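PDB 1UDD: transcriptional regulator from Pyrococcus horikoshii, which is of unknown function but belongs to the TenA/THI-4/PqqC family of all-helical proteins and assembles from four copies of the chain. Local coordinates for residues 28-33 with 142-147; 110-115 with 201-206; 45-50 with 99-104; 114-119 with 130-135. All coordinates share one frame; numbering follows the deposited sequence.

Contact 1 (28-33 with 142-147); sequences QLYSGT and EIAEYH
The ring of Tyr30 lies against the last turn of helix 126-146, with the carbonyl oxygen of Ile143 over one of its faces. His147 CB and Ala144 CA also come in on this ring, both from oblique directions. The imidazole of His147 has its own neighbours: Tyr146 CD2 sits 3.3 Å above the middle of one face, Ile143 CG2 lies in plane at the edge, and Tyr30 CB approaches obliquely. The Tyr30 and His147 rings meet at a slant, their planes 32° apart and their centroids separated by 5.5 Å.

Contacts run the length of the tyrosine. At its root, Tyr30 CB meets His147 CB at 3.5 Å, and CD2 of the ring is as close; farther along, Tyr30 CE1 rests on Ile143 CG2 at 3.6 Å. The hydroxyl ends beside a methyl, with Tyr30 OH 3.5 Å from Ala144 CB. Ile143 can offer CG2 to both rings because that branch stands anti to its backbone nitrogen.

Two helix ends are joined here in the all-helical TenA fold, since helix 24-31 and helix 126-146 both finish within a residue or two of the contact. His147 leaves the helical path and takes the N-cap position of helix 148-151, while its NE2 is hydrogen-bonded to Phe21 O, which helps to set the rotation of the imidazole. At the end of helix 24-31, Gly32 turns the chain with positive phi. Just beyond it, Thr33 N donates to Ser31 OG across 3.2 Å at an N-H...O angle of 149°, closing an ST turn.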
loop_
_atom_site.group_PDB
_atom_site.type_symbol
_atom_site.label_atom_id
_atom_site.label_comp_id
_atom_site.label_asym_id
_atom_site.label_seq_id
_atom_site.Cartn_x
_atom_site.Cartn_y
_atom_site.Cartn_z
ATOM N N GLN A 28 -9.399 -33.495 -18.268
ATOM C CA GLN A 28 -10.124 -34.535 -17.544
ATOM C C GLN A 28 -11.302 -34.018 -16.735
ATOM O O GLN A 28 -12.301 -34.728 -16.564
ATOM C CB GLN A 28 -9.169 -35.309 -16.639
ATOM C CG GLN A 28 -8.294 -36.271 -17.406
ATOM C CD GLN A 28 -7.376 -37.056 -16.506
ATOM O OE1 GLN A 28 -7.758 -37.459 -15.407
ATOM N NE2 GLN A 28 -6.158 -37.289 -16.971
ATOM N N LEU A 29 -11.198 -32.786 -16.251
ATOM C CA LEU A 29 -12.275 -32.214 -15.458
ATOM C C LEU A 29 -13.477 -32.001 -16.368
ATOM O O LEU A 29 -14.607 -32.308 -15.994
ATOM C CB LEU A 29 -11.853 -30.864 -14.848
ATOM C CG LEU A 29 -12.515 -30.397 -13.542
ATOM C CD1 LEU A 29 -12.112 -28.946 -13.285
ATOM C CD2 LEU A 29 -14.024 -30.502 -13.611
ATOM N N TYR A 30 -13.230 -31.477 -17.563
ATOM C CA TYR A 30 -14.310 -31.207 -18.501
ATOM C C TYR A 30 -14.854 -32.444 -19.204
ATOM O O TYR A 30 -16.024 -32.479 -19.574
ATOM C CB TYR A 30 -13.884 -30.144 -19.526
ATOM C CG TYR A 30 -14.027 -28.720 -19.010
ATOM C CD1 TYR A 30 -13.092 -28.167 -18.125
ATOM C CD2 TYR A 30 -15.136 -27.950 -19.358
ATOM C CE1 TYR A 30 -13.268 -26.876 -17.598
ATOM C CE2 TYR A 30 -15.323 -26.668 -18.838
ATOM C CZ TYR A 30 -14.392 -26.136 -17.958
ATOM O OH TYR A 30 -14.618 -24.879 -17.428
ATOM N N SER A 31 -14.026 -33.460 -19.382
ATOM C CA SER A 31 -14.507 -34.676 -20.034
ATOM C C SER A 31 -15.307 -35.491 -19.021
ATOM O O SER A 31 -16.261 -36.174 -19.380
ATOM C CB SER A 31 -13.342 -35.516 -20.549
ATOM O OG SER A 31 -12.603 -36.052 -19.464
ATOM N N GLY A 32 -14.913 -35.406 -17.754
ATOM C CA GLY A 32 -15.601 -36.132 -16.701
ATOM C C GLY A 32 -14.758 -37.279 -16.193
ATOM O O GLY A 32 -15.191 -38.076 -15.365
ATOM N N THR A 33 -13.532 -37.340 -16.690
ATOM C CA THR A 33 -12.579 -38.385 -16.343
ATOM C C THR A 33 -11.743 -38.116 -15.091
ATOM O O THR A 33 -11.175 -39.037 -14.499
ATOM C CB THR A 33 -11.649 -38.620 -17.548
ATOM O OG1 THR A 33 -12.347 -39.408 -18.522
ATOM C CG2 THR A 33 -10.374 -39.319 -17.143
ATOM N N GLU A 142 -12.544 -19.030 -21.390
ATOM C CA GLU A 142 -12.035 -19.613 -22.634
ATOM C C GLU A 142 -11.903 -21.124 -22.532
ATOM O O GLU A 142 -12.134 -21.839 -23.505
ATOM C CB GLU A 142 -10.673 -19.020 -23.014
ATOM C CG GLU A 142 -10.706 -17.632 -23.591
ATOM C CD GLU A 142 -11.480 -17.528 -24.897
ATOM O OE1 GLU A 142 -11.454 -18.480 -25.708
ATOM O OE2 GLU A 142 -12.098 -16.468 -25.124
ATOM N N ILE A 143 -11.503 -21.604 -21.358
ATOM C CA ILE A 143 -11.359 -23.032 -21.141
ATOM C C ILE A 143 -12.724 -23.706 -21.310
ATOM O O ILE A 143 -12.835 -24.710 -22.004
ATOM C CB ILE A 143 -10.820 -23.333 -19.723
ATOM C CG1 ILE A 143 -9.366 -22.860 -19.586
ATOM C CG2 ILE A 143 -10.909 -24.819 -19.453
ATOM C CD1 ILE A 143 -8.802 -22.993 -18.146
ATOM N N ALA A 144 -13.756 -23.150 -20.677
ATOM C CA ALA A 144 -15.102 -23.713 -20.771
ATOM C C ALA A 144 -15.566 -23.677 -22.219
ATOM O O ALA A 144 -16.081 -24.670 -22.738
ATOM C CB ALA A 144 -16.072 -22.936 -19.889
ATOM N N GLU A 145 -15.377 -22.535 -22.876
ATOM C CA GLU A 145 -15.766 -22.403 -24.277
ATOM C C GLU A 145 -15.054 -23.491 -25.079
ATOM O O GLU A 145 -15.666 -24.176 -25.889
ATOM C CB GLU A 145 -15.379 -21.010 -24.798
ATOM C CG GLU A 145 -15.650 -20.748 -26.279
ATOM C CD GLU A 145 -17.118 -20.859 -26.648
ATOM O OE1 GLU A 145 -17.966 -20.505 -25.802
ATOM O OE2 GLU A 145 -17.424 -21.283 -27.788
ATOM N N TYR A 146 -13.765 -23.665 -24.804
ATOM C CA TYR A 146 -12.927 -24.650 -25.483
ATOM C C TYR A 146 -13.401 -26.100 -25.310
ATOM O O TYR A 146 -13.300 -26.900 -26.236
ATOM C CB TYR A 146 -11.489 -24.548 -24.963
ATOM C CG TYR A 146 -10.468 -25.354 -25.741
ATOM C CD1 TYR A 146 -9.727 -24.771 -26.774
ATOM C CD2 TYR A 146 -10.226 -26.692 -25.432
ATOM C CE1 TYR A 146 -8.767 -25.496 -27.476
ATOM C CE2 TYR A 146 -9.268 -27.432 -26.127
ATOM C CZ TYR A 146 -8.541 -26.823 -27.146
ATOM O OH TYR A 146 -7.566 -27.535 -27.806
ATOM N N HIS A 147 -13.886 -26.435 -24.116
ATOM C CA HIS A 147 -14.345 -27.793 -23.822
ATOM C C HIS A 147 -15.865 -27.884 -23.683
ATOM O O HIS A 147 -16.390 -28.816 -23.083
ATOM C CB HIS A 147 -13.682 -28.297 -22.535
ATOM C CG HIS A 147 -12.193 -28.423 -22.628
ATOM N ND1 HIS A 147 -11.573 -29.414 -23.359
ATOM C CD2 HIS A 147 -11.198 -27.686 -22.078
ATOM C CE1 HIS A 147 -10.263 -29.283 -23.254
ATOM N NE2 HIS A 147 -10.010 -28.241 -22.484
#

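Contact 2 (110-115 with 201-206); sequences NSAYMD and SKFELA
Tyr113 and Phe203 interlock across an antiparallel pair of helices in the core of the TenA-type bundle, and Tyr113 reaches on to Glu204. The segment axes approach to 10.1 Å, with 157° between their directions. Each aromatic residue lays aliphatic carbon on the other's ring. Tyr113 CA stands 3.9 Å from the centroid of the Phe203 ring, only 10° off its normal, a CH-pi contact almost over the centre. In return Phe203 CB covers a face of Tyr113, though the model is too tight there for its exact distance to carry weight. The two rings lie almost parallel, 22° apart, but displaced so far that they hardly cover one another. Ala112 CB adds a flank contact, 4.0 Å from Phe203 CE1.

With CG anti to the backbone nitrogen, the Tyr113 ring extends across to helix 190-213, where its hydroxyl donates to Glu204. The glutamate chain bends at chi2 and brings OE2 to the ring edge, in its plane.

A second hydroxyl, that of Tyr49 on helix 36-63, is hydrogen-bonded to the same oxygen, Glu204 OE2, and helps to place it. Phe116 meets the Phe203 ring, and Ala112 of the second subunit packs against Phe203 as well. Helix 108-123 is itself tied to helix 36-63 by Asn110, whose OD1 pairs with Asn48 ND2 and whose ND2 pairs with Gln45 O. The Tyr113 OH to Glu204 OE2 separation is modelled as very short, 2.5 Å, and its exact length is doubtful.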
loop_
_atom_site.group_PDB
_atom_site.type_symbol
_atom_site.label_atom_id
_atom_site.label_comp_id
_atom_site.label_asym_id
_atom_site.label_seq_id
_atom_site.Cartn_x
_atom_site.Cartn_y
_atom_site.Cartn_z
ATOM N N ASN A 110 0.154 -21.620 -5.093
ATOM C CA ASN A 110 -1.059 -20.899 -4.716
ATOM C C ASN A 110 -0.702 -19.560 -4.070
ATOM O O ASN A 110 -1.116 -18.496 -4.538
ATOM C CB ASN A 110 -1.853 -21.735 -3.716
ATOM C CG ASN A 110 -3.273 -21.254 -3.554
ATOM O OD1 ASN A 110 -3.562 -20.059 -3.682
ATOM N ND2 ASN A 110 -4.172 -22.182 -3.255
ATOM N N SER A 111 0.067 -19.623 -2.985
ATOM C CA SER A 111 0.491 -18.423 -2.260
ATOM C C SER A 111 1.125 -17.431 -3.208
ATOM O O SER A 111 0.744 -16.261 -3.246
ATOM C CB SER A 111 1.518 -18.776 -1.181
ATOM O OG SER A 111 0.977 -19.698 -0.256
ATOM N N ALA A 112 2.108 -17.911 -3.961
ATOM C CA ALA A 112 2.823 -17.091 -4.922
ATOM C C ALA A 112 1.881 -16.382 -5.911
ATOM O O ALA A 112 1.988 -15.170 -6.119
ATOM C CB ALA A 112 3.806 -17.939 -5.681
ATOM N N TYR A 113 0.965 -17.134 -6.518
ATOM C CA TYR A 113 0.039 -16.543 -7.480
ATOM C C TYR A 113 -0.780 -15.434 -6.828
ATOM O O TYR A 113 -0.910 -14.336 -7.373
ATOM C CB TYR A 113 -0.882 -17.627 -8.057
ATOM C CG TYR A 113 -1.797 -17.187 -9.196
ATOM C CD1 TYR A 113 -1.521 -16.050 -9.967
ATOM C CD2 TYR A 113 -2.924 -17.942 -9.526
ATOM C CE1 TYR A 113 -2.349 -15.687 -11.036
ATOM C CE2 TYR A 113 -3.753 -17.588 -10.587
ATOM C CZ TYR A 113 -3.462 -16.462 -11.336
ATOM O OH TYR A 113 -4.311 -16.123 -12.365
ATOM N N MET A 114 -1.344 -15.711 -5.660
ATOM C CA MET A 114 -2.114 -14.682 -4.992
ATOM C C MET A 114 -1.231 -13.461 -4.666
ATOM O O MET A 114 -1.682 -12.320 -4.767
ATOM C CB MET A 114 -2.749 -15.249 -3.725
ATOM C CG MET A 114 -3.807 -16.302 -4.028
ATOM S SD MET A 114 -5.003 -15.759 -5.325
ATOM C CE MET A 114 -4.383 -16.614 -6.712
ATOM N N ASP A 115 0.024 -13.706 -4.288
ATOM C CA ASP A 115 0.952 -12.620 -3.954
ATOM C C ASP A 115 1.296 -11.786 -5.177
ATOM O O ASP A 115 1.458 -10.581 -5.083
ATOM C CB ASP A 115 2.226 -13.182 -3.303
ATOM C CG ASP A 115 1.977 -13.664 -1.890
ATOM O OD1 ASP A 115 0.876 -13.393 -1.355
ATOM O OD2 ASP A 115 2.874 -14.303 -1.310
ATOM N N SER A 201 -0.635 -15.783 -16.744
ATOM C CA SER A 201 -0.966 -16.960 -17.544
ATOM C C SER A 201 -0.118 -18.146 -17.102
ATOM O O SER A 201 -0.609 -19.279 -17.032
ATOM C CB SER A 201 -0.738 -16.671 -19.038
ATOM O OG SER A 201 -1.550 -15.591 -19.467
ATOM N N LYS A 202 1.159 -17.894 -16.813
ATOM C CA LYS A 202 2.037 -18.970 -16.343
ATOM C C LYS A 202 1.536 -19.491 -15.000
ATOM O O LYS A 202 1.503 -20.701 -14.766
ATOM C CB LYS A 202 3.478 -18.485 -16.201
ATOM C CG LYS A 202 4.164 -18.221 -17.530
ATOM C CD LYS A 202 5.635 -18.002 -17.296
ATOM C CE LYS A 202 6.377 -17.765 -18.592
ATOM N NZ LYS A 202 7.842 -17.639 -18.325
ATOM N N PHE A 203 1.137 -18.580 -14.117
ATOM C CA PHE A 203 0.613 -19.003 -12.816
ATOM C C PHE A 203 -0.622 -19.875 -12.997
ATOM O O PHE A 203 -0.799 -20.852 -12.285
ATOM C CB PHE A 203 0.255 -17.802 -11.950
ATOM C CG PHE A 203 1.426 -17.222 -11.199
ATOM C CD1 PHE A 203 2.187 -18.017 -10.342
ATOM C CD2 PHE A 203 1.746 -15.871 -11.316
ATOM C CE1 PHE A 203 3.248 -17.472 -9.613
ATOM C CE2 PHE A 203 2.804 -15.314 -10.589
ATOM C CZ PHE A 203 3.559 -16.115 -9.735
ATOM N N GLU A 204 -1.486 -19.510 -13.942
ATOM C CA GLU A 204 -2.686 -20.294 -14.191
ATOM C C GLU A 204 -2.315 -21.731 -14.564
ATOM O O GLU A 204 -2.906 -22.684 -14.060
ATOM C CB GLU A 204 -3.519 -19.674 -15.328
ATOM C CG GLU A 204 -4.426 -18.515 -14.911
ATOM C CD GLU A 204 -5.425 -18.897 -13.819
ATOM O OE1 GLU A 204 -5.859 -20.069 -13.785
ATOM O OE2 GLU A 204 -5.793 -18.020 -13.003
ATOM N N LEU A 205 -1.346 -21.873 -15.459
ATOM C CA LEU A 205 -0.898 -23.186 -15.900
ATOM C C LEU A 205 -0.295 -23.922 -14.710
ATOM O O LEU A 205 -0.583 -25.100 -14.474
ATOM C CB LEU A 205 0.132 -23.038 -17.029
ATOM C CG LEU A 205 0.740 -24.304 -17.641
ATOM C CD1 LEU A 205 -0.338 -25.309 -17.976
ATOM C CD2 LEU A 205 1.524 -23.923 -18.889
ATOM N N ALA A 206 0.516 -23.204 -13.940
ATOM C CA ALA A 206 1.165 -23.778 -12.769
ATOM C C ALA A 206 0.126 -24.238 -11.760
ATOM O O ALA A 206 0.313 -25.253 -11.076
ATOM C CB ALA A 206 2.095 -22.742 -12.123
#

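Contact 3 (45-50 with 99-104); sequences QDFNYL and EDAIKT
Phe47 faces Ala101 with their CA atoms 6.0 Å apart, Gln45 faces Thr104 at 7.1 Å between CA atoms, and helix 36-63 is kinked here, where the backbone nitrogens of Phe47 and Asn48 miss their usual helical bonds. Phe47 carries most of the contact. Its CG stands anti to the backbone nitrogen (chi1 180°), which swings the ring alongside helix 98-103. Ile102 CG1 lies over one face, 4.1 Å from the ring centroid and displaced toward the rim; its nearest ring atom is Phe47 CZ, at 3.8 Å. Nearer the backbone, Phe47 CB and Ala101 CB touch at 3.9 Å. Tyr66 of the third subunit meets the same phenylalanine ring edge-to-face, so this patch also belongs to a subunit interface.

Gln45 points its CB away from the other segment, but a bend at chi2 brings the amide back, and NE2 comes within 3.5 Å of the Thr104 methyl, CG2. The amide itself is held from beyond the segment: OE1 is hydrogen-bonded to Thr107 N, and NE2 to Glu105 O. The other branch of Thr104, its hydroxyl OG1, donates to Asp100 O across 2.8 Å, with the donor tilted 34° from the carbonyl plane.

The result is a short helix, 98-103, laid against the long helix 36-63 of the all-helical TenA fold, with the link that leads to helix 108-123 gripped by Gln45.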
loop_
_atom_site.group_PDB
_atom_site.type_symbol
_atom_site.label_atom_id
_atom_site.label_comp_id
_atom_site.label_asym_id
_atom_site.label_seq_id
_atom_site.Cartn_x
_atom_site.Cartn_y
_atom_site.Cartn_z
ATOM N N GLN A 45 -7.834 -25.953 -2.542
ATOM C CA GLN A 45 -6.858 -24.906 -2.803
ATOM C C GLN A 45 -7.539 -23.611 -3.276
ATOM O O GLN A 45 -6.910 -22.551 -3.285
ATOM C CB GLN A 45 -5.859 -25.368 -3.865
ATOM C CG GLN A 45 -4.907 -26.477 -3.441
ATOM C CD GLN A 45 -3.894 -26.028 -2.403
ATOM O OE1 GLN A 45 -3.153 -25.062 -2.612
ATOM N NE2 GLN A 45 -3.850 -26.736 -1.275
ATOM N N ASP A 46 -8.816 -23.693 -3.653
ATOM C CA ASP A 46 -9.544 -22.519 -4.122
ATOM C C ASP A 46 -9.895 -21.479 -3.067
ATOM O O ASP A 46 -10.168 -20.327 -3.415
ATOM C CB ASP A 46 -10.830 -22.912 -4.847
ATOM C CG ASP A 46 -10.566 -23.494 -6.215
ATOM O OD1 ASP A 46 -9.583 -23.082 -6.866
ATOM O OD2 ASP A 46 -11.350 -24.361 -6.648
ATOM N N PHE A 47 -9.913 -21.859 -1.790
ATOM C CA PHE A 47 -10.238 -20.870 -0.765
ATOM C C PHE A 47 -9.229 -19.726 -0.807
ATOM O O PHE A 47 -9.592 -18.552 -0.899
ATOM C CB PHE A 47 -10.214 -21.478 0.633
ATOM C CG PHE A 47 -10.532 -20.491 1.705
ATOM C CD1 PHE A 47 -11.813 -19.956 1.810
ATOM C CD2 PHE A 47 -9.547 -20.065 2.595
ATOM C CE1 PHE A 47 -12.112 -19.003 2.794
ATOM C CE2 PHE A 47 -9.835 -19.113 3.584
ATOM C CZ PHE A 47 -11.123 -18.583 3.680
ATOM N N ASN A 48 -7.957 -20.086 -0.741
ATOM C CA ASN A 48 -6.890 -19.107 -0.763
ATOM C C ASN A 48 -6.948 -18.244 -2.022
ATOM O O ASN A 48 -6.543 -17.080 -2.004
ATOM C CB ASN A 48 -5.542 -19.805 -0.692
ATOM C CG ASN A 48 -4.434 -18.852 -0.354
ATOM O OD1 ASN A 48 -4.450 -18.235 0.711
ATOM N ND2 ASN A 48 -3.462 -18.711 -1.257
ATOM N N TYR A 49 -7.440 -18.830 -3.109
ATOM C CA TYR A 49 -7.566 -18.141 -4.385
ATOM C C TYR A 49 -8.705 -17.126 -4.256
ATOM O O TYR A 49 -8.584 -15.974 -4.677
ATOM C CB TYR A 49 -7.870 -19.175 -5.483
ATOM C CG TYR A 49 -7.710 -18.695 -6.919
ATOM C CD1 TYR A 49 -7.167 -19.542 -7.894
ATOM C CD2 TYR A 49 -8.148 -17.431 -7.320
ATOM C CE1 TYR A 49 -7.068 -19.146 -9.231
ATOM C CE2 TYR A 49 -8.054 -17.026 -8.659
ATOM C CZ TYR A 49 -7.514 -17.891 -9.602
ATOM O OH TYR A 49 -7.450 -17.515 -10.924
ATOM N N LEU A 50 -9.800 -17.573 -3.653
ATOM C CA LEU A 50 -10.988 -16.759 -3.435
ATOM C C LEU A 50 -10.629 -15.534 -2.590
ATOM O O LEU A 50 -11.003 -14.400 -2.921
ATOM C CB LEU A 50 -12.040 -17.620 -2.734
ATOM C CG LEU A 50 -13.401 -17.068 -2.327
ATOM C CD1 LEU A 50 -14.235 -18.211 -1.762
ATOM C CD2 LEU A 50 -13.249 -15.962 -1.297
ATOM N N GLU A 99 -14.620 -25.121 6.903
ATOM C CA GLU A 99 -13.594 -25.338 7.915
ATOM C C GLU A 99 -12.406 -26.069 7.300
ATOM O O GLU A 99 -11.250 -25.701 7.521
ATOM C CB GLU A 99 -14.169 -26.166 9.073
ATOM C CG GLU A 99 -15.677 -25.967 9.297
ATOM C CD GLU A 99 -16.268 -26.920 10.347
ATOM O OE1 GLU A 99 -16.045 -26.692 11.559
ATOM O OE2 GLU A 99 -16.952 -27.901 9.954
ATOM N N ASP A 100 -12.700 -27.113 6.529
ATOM C CA ASP A 100 -11.667 -27.896 5.863
ATOM C C ASP A 100 -10.881 -26.992 4.907
ATOM O O ASP A 100 -9.652 -27.061 4.833
ATOM C CB ASP A 100 -12.305 -29.048 5.075
ATOM C CG ASP A 100 -13.172 -29.948 5.947
ATOM O OD1 ASP A 100 -12.646 -30.499 6.934
ATOM O OD2 ASP A 100 -14.375 -30.103 5.648
ATOM N N ALA A 101 -11.606 -26.146 4.178
ATOM C CA ALA A 101 -10.983 -25.223 3.229
ATOM C C ALA A 101 -10.060 -24.271 3.980
ATOM O O ALA A 101 -8.867 -24.189 3.686
ATOM C CB ALA A 101 -12.055 -24.436 2.483
ATOM N N ILE A 102 -10.618 -23.570 4.962
ATOM C CA ILE A 102 -9.853 -22.620 5.757
ATOM C C ILE A 102 -8.609 -23.253 6.376
ATOM O O ILE A 102 -7.556 -22.623 6.465
ATOM C CB ILE A 102 -10.721 -22.031 6.876
ATOM C CG1 ILE A 102 -11.852 -21.206 6.261
ATOM C CG2 ILE A 102 -9.866 -21.185 7.810
ATOM C CD1 ILE A 102 -12.832 -20.668 7.267
ATOM N N LYS A 103 -8.718 -24.508 6.789
ATOM C CA LYS A 103 -7.583 -25.170 7.404
ATOM C C LYS A 103 -6.581 -25.746 6.408
ATOM O O LYS A 103 -5.479 -26.138 6.790
ATOM C CB LYS A 103 -8.084 -26.239 8.376
ATOM C CG LYS A 103 -8.871 -25.639 9.551
ATOM C CD LYS A 103 -9.307 -26.693 10.565
ATOM C CE LYS A 103 -8.117 -27.333 11.277
ATOM N NZ LYS A 103 -8.530 -28.453 12.177
ATOM N N THR A 104 -6.939 -25.766 5.126
ATOM C CA THR A 104 -6.035 -26.307 4.104
ATOM C C THR A 104 -4.790 -25.455 3.883
ATOM O O THR A 104 -4.874 -24.234 3.738
ATOM C CB THR A 104 -6.756 -26.482 2.750
ATOM O OG1 THR A 104 -7.726 -27.524 2.866
ATOM C CG2 THR A 104 -5.769 -26.849 1.655
#

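Contact 4 (114-119 with 130-135); sequences MDFMLA and LTALLP
Met117 and Ala132 come within 5.8 Å of each other, CA to CA, as their helices run in roughly opposite directions, and the second helix is kinked at Pro135, since proline has no N-H to give to the preceding turn. Because helices 108-123 and 126-146 follow each other directly, the pair forms a helical hairpin. Ala132 points its methyl at the neighbouring helix, and Phe116 reaches over to meet it, with CZ 3.7 Å from Ala132 CB. The same ring passes near the Ala132 carbonyl oxygen, which approaches CE2 obliquely at 3.7 Å.

On the other flank, Met117 and Leu133 cross at about a right angle. With CG beside the backbone nitrogen (chi1 -54°) and chi2 extended (-166°), Met117 lines Leu133 CD2 with CB, CG and SD, of which SD is nearest at 3.7 Å. Ala56 and Leu57 of helix 36-63 back these two side chains, while Thr199 and Ile196 of helix 190-213 pack on Phe116 and Ala132. Asp115 of the second subunit touches Phe116.

No hydrogen bond spans the two segments, so the hairpin is held here by the fit of buried apolar groups, and the small Ala132 is consistent with the close backbone approach.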
loop_
_atom_site.group_PDB
_atom_site.type_symbol
_atom_site.label_atom_id
_atom_site.label_comp_id
_atom_site.label_asym_id
_atom_site.label_seq_id
_atom_site.Cartn_x
_atom_site.Cartn_y
_atom_site.Cartn_z
ATOM N N MET A 114 -1.344 -15.711 -5.660
ATOM C CA MET A 114 -2.114 -14.682 -4.992
ATOM C C MET A 114 -1.231 -13.461 -4.666
ATOM O O MET A 114 -1.682 -12.320 -4.767
ATOM C CB MET A 114 -2.749 -15.249 -3.725
ATOM C CG MET A 114 -3.807 -16.302 -4.028
ATOM S SD MET A 114 -5.003 -15.759 -5.325
ATOM C CE MET A 114 -4.383 -16.614 -6.712
ATOM N N ASP A 115 0.024 -13.706 -4.288
ATOM C CA ASP A 115 0.952 -12.620 -3.954
ATOM C C ASP A 115 1.296 -11.786 -5.177
ATOM O O ASP A 115 1.458 -10.581 -5.083
ATOM C CB ASP A 115 2.226 -13.182 -3.303
ATOM C CG ASP A 115 1.977 -13.664 -1.890
ATOM O OD1 ASP A 115 0.876 -13.393 -1.355
ATOM O OD2 ASP A 115 2.874 -14.303 -1.310
ATOM N N PHE A 116 1.409 -12.442 -6.326
ATOM C CA PHE A 116 1.677 -11.752 -7.576
ATOM C C PHE A 116 0.503 -10.798 -7.847
ATOM O O PHE A 116 0.700 -9.637 -8.228
ATOM C CB PHE A 116 1.821 -12.765 -8.724
ATOM C CG PHE A 116 1.400 -12.221 -10.076
ATOM C CD1 PHE A 116 2.206 -11.321 -10.761
ATOM C CD2 PHE A 116 0.180 -12.600 -10.644
ATOM C CE1 PHE A 116 1.810 -10.798 -12.000
ATOM C CE2 PHE A 116 -0.227 -12.085 -11.878
ATOM C CZ PHE A 116 0.593 -11.181 -12.557
ATOM N N MET A 117 -0.717 -11.276 -7.633
ATOM C CA MET A 117 -1.897 -10.420 -7.846
ATOM C C MET A 117 -1.855 -9.190 -6.924
ATOM O O MET A 117 -2.004 -8.057 -7.377
ATOM C CB MET A 117 -3.205 -11.173 -7.548
ATOM C CG MET A 117 -3.391 -12.507 -8.298
ATOM S SD MET A 117 -5.085 -13.123 -8.228
ATOM C CE MET A 117 -5.549 -12.675 -6.632
ATOM N N LEU A 118 -1.668 -9.428 -5.627
ATOM C CA LEU A 118 -1.650 -8.342 -4.663
ATOM C C LEU A 118 -0.483 -7.396 -4.921
ATOM O O LEU A 118 -0.646 -6.184 -4.928
ATOM C CB LEU A 118 -1.564 -8.902 -3.238
ATOM C CG LEU A 118 -1.714 -7.845 -2.134
ATOM C CD1 LEU A 118 -3.046 -7.126 -2.282
ATOM C CD2 LEU A 118 -1.635 -8.508 -0.780
ATOM N N ALA A 119 0.699 -7.954 -5.128
ATOM C CA ALA A 119 1.872 -7.128 -5.397
ATOM C C ALA A 119 1.685 -6.250 -6.641
ATOM O O ALA A 119 2.106 -5.081 -6.668
ATOM C CB ALA A 119 3.108 -8.014 -5.560
ATOM N N LEU A 130 -5.619 -4.698 -12.876
ATOM C CA LEU A 130 -6.647 -5.490 -13.537
ATOM C C LEU A 130 -6.048 -6.496 -14.518
ATOM O O LEU A 130 -6.505 -7.647 -14.610
ATOM C CB LEU A 130 -7.630 -4.560 -14.263
ATOM C CG LEU A 130 -8.478 -3.693 -13.337
ATOM C CD1 LEU A 130 -9.291 -2.684 -14.170
ATOM C CD2 LEU A 130 -9.404 -4.593 -12.502
ATOM N N THR A 131 -5.021 -6.076 -15.247
ATOM C CA THR A 131 -4.368 -6.968 -16.197
ATOM C C THR A 131 -3.785 -8.180 -15.460
ATOM O O THR A 131 -3.689 -9.276 -16.024
ATOM C CB THR A 131 -3.241 -6.231 -16.980
ATOM O OG1 THR A 131 -3.811 -5.134 -17.699
ATOM C CG2 THR A 131 -2.554 -7.181 -18.000
ATOM N N ALA A 132 -3.406 -8.002 -14.199
ATOM C CA ALA A 132 -2.859 -9.140 -13.460
ATOM C C ALA A 132 -3.967 -10.124 -13.099
ATOM O O ALA A 132 -3.691 -11.264 -12.745
ATOM C CB ALA A 132 -2.152 -8.680 -12.217
ATOM N N LEU A 133 -5.216 -9.680 -13.207
ATOM C CA LEU A 133 -6.360 -10.531 -12.883
ATOM C C LEU A 133 -7.086 -11.078 -14.113
ATOM O O LEU A 133 -7.929 -11.970 -14.001
ATOM C CB LEU A 133 -7.370 -9.752 -12.046
ATOM C CG LEU A 133 -6.859 -9.024 -10.802
ATOM C CD1 LEU A 133 -8.056 -8.389 -10.063
ATOM C CD2 LEU A 133 -6.112 -9.997 -9.895
ATOM N N LEU A 134 -6.764 -10.544 -15.284
ATOM C CA LEU A 134 -7.426 -10.956 -16.516
ATOM C C LEU A 134 -7.165 -12.422 -16.881
ATOM O O LEU A 134 -8.090 -13.151 -17.255
ATOM C CB LEU A 134 -7.013 -10.017 -17.652
ATOM C CG LEU A 134 -7.856 -10.076 -18.926
ATOM C CD1 LEU A 134 -9.342 -9.816 -18.600
ATOM C CD2 LEU A 134 -7.333 -9.048 -19.890
ATOM N N PRO A 135 -5.905 -12.883 -16.780
ATOM C CA PRO A 135 -5.717 -14.294 -17.131
ATOM C C PRO A 135 -6.685 -15.135 -16.297
ATOM O O PRO A 135 -7.289 -16.079 -16.798
ATOM C CB PRO A 135 -4.259 -14.547 -16.778
ATOM C CG PRO A 135 -3.613 -13.176 -17.054
ATOM C CD PRO A 135 -4.622 -12.221 -16.472
#

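How the contacts relate
All four contacts join helices of one all-helical chain. Contacts 2 and 4 are the closest pair, with centres about 9 Å apart; both start from helix 108-123, share Met114 and Asp115, and touch the second subunit. Contact 3 lies about 15 Å from contact 2 between centres and meets it through helix 36-63, while its own outer side reaches the third subunit. Contact 1 stands apart, about 24 Å from contact 4 centre to centre and across the chain's middle, although both use helix 126-146. Along the sequence, contacts 3 and 4 nest within the span closed by contact 1, whereas contact 2 crosses it, weaving early and late helices into one bundle.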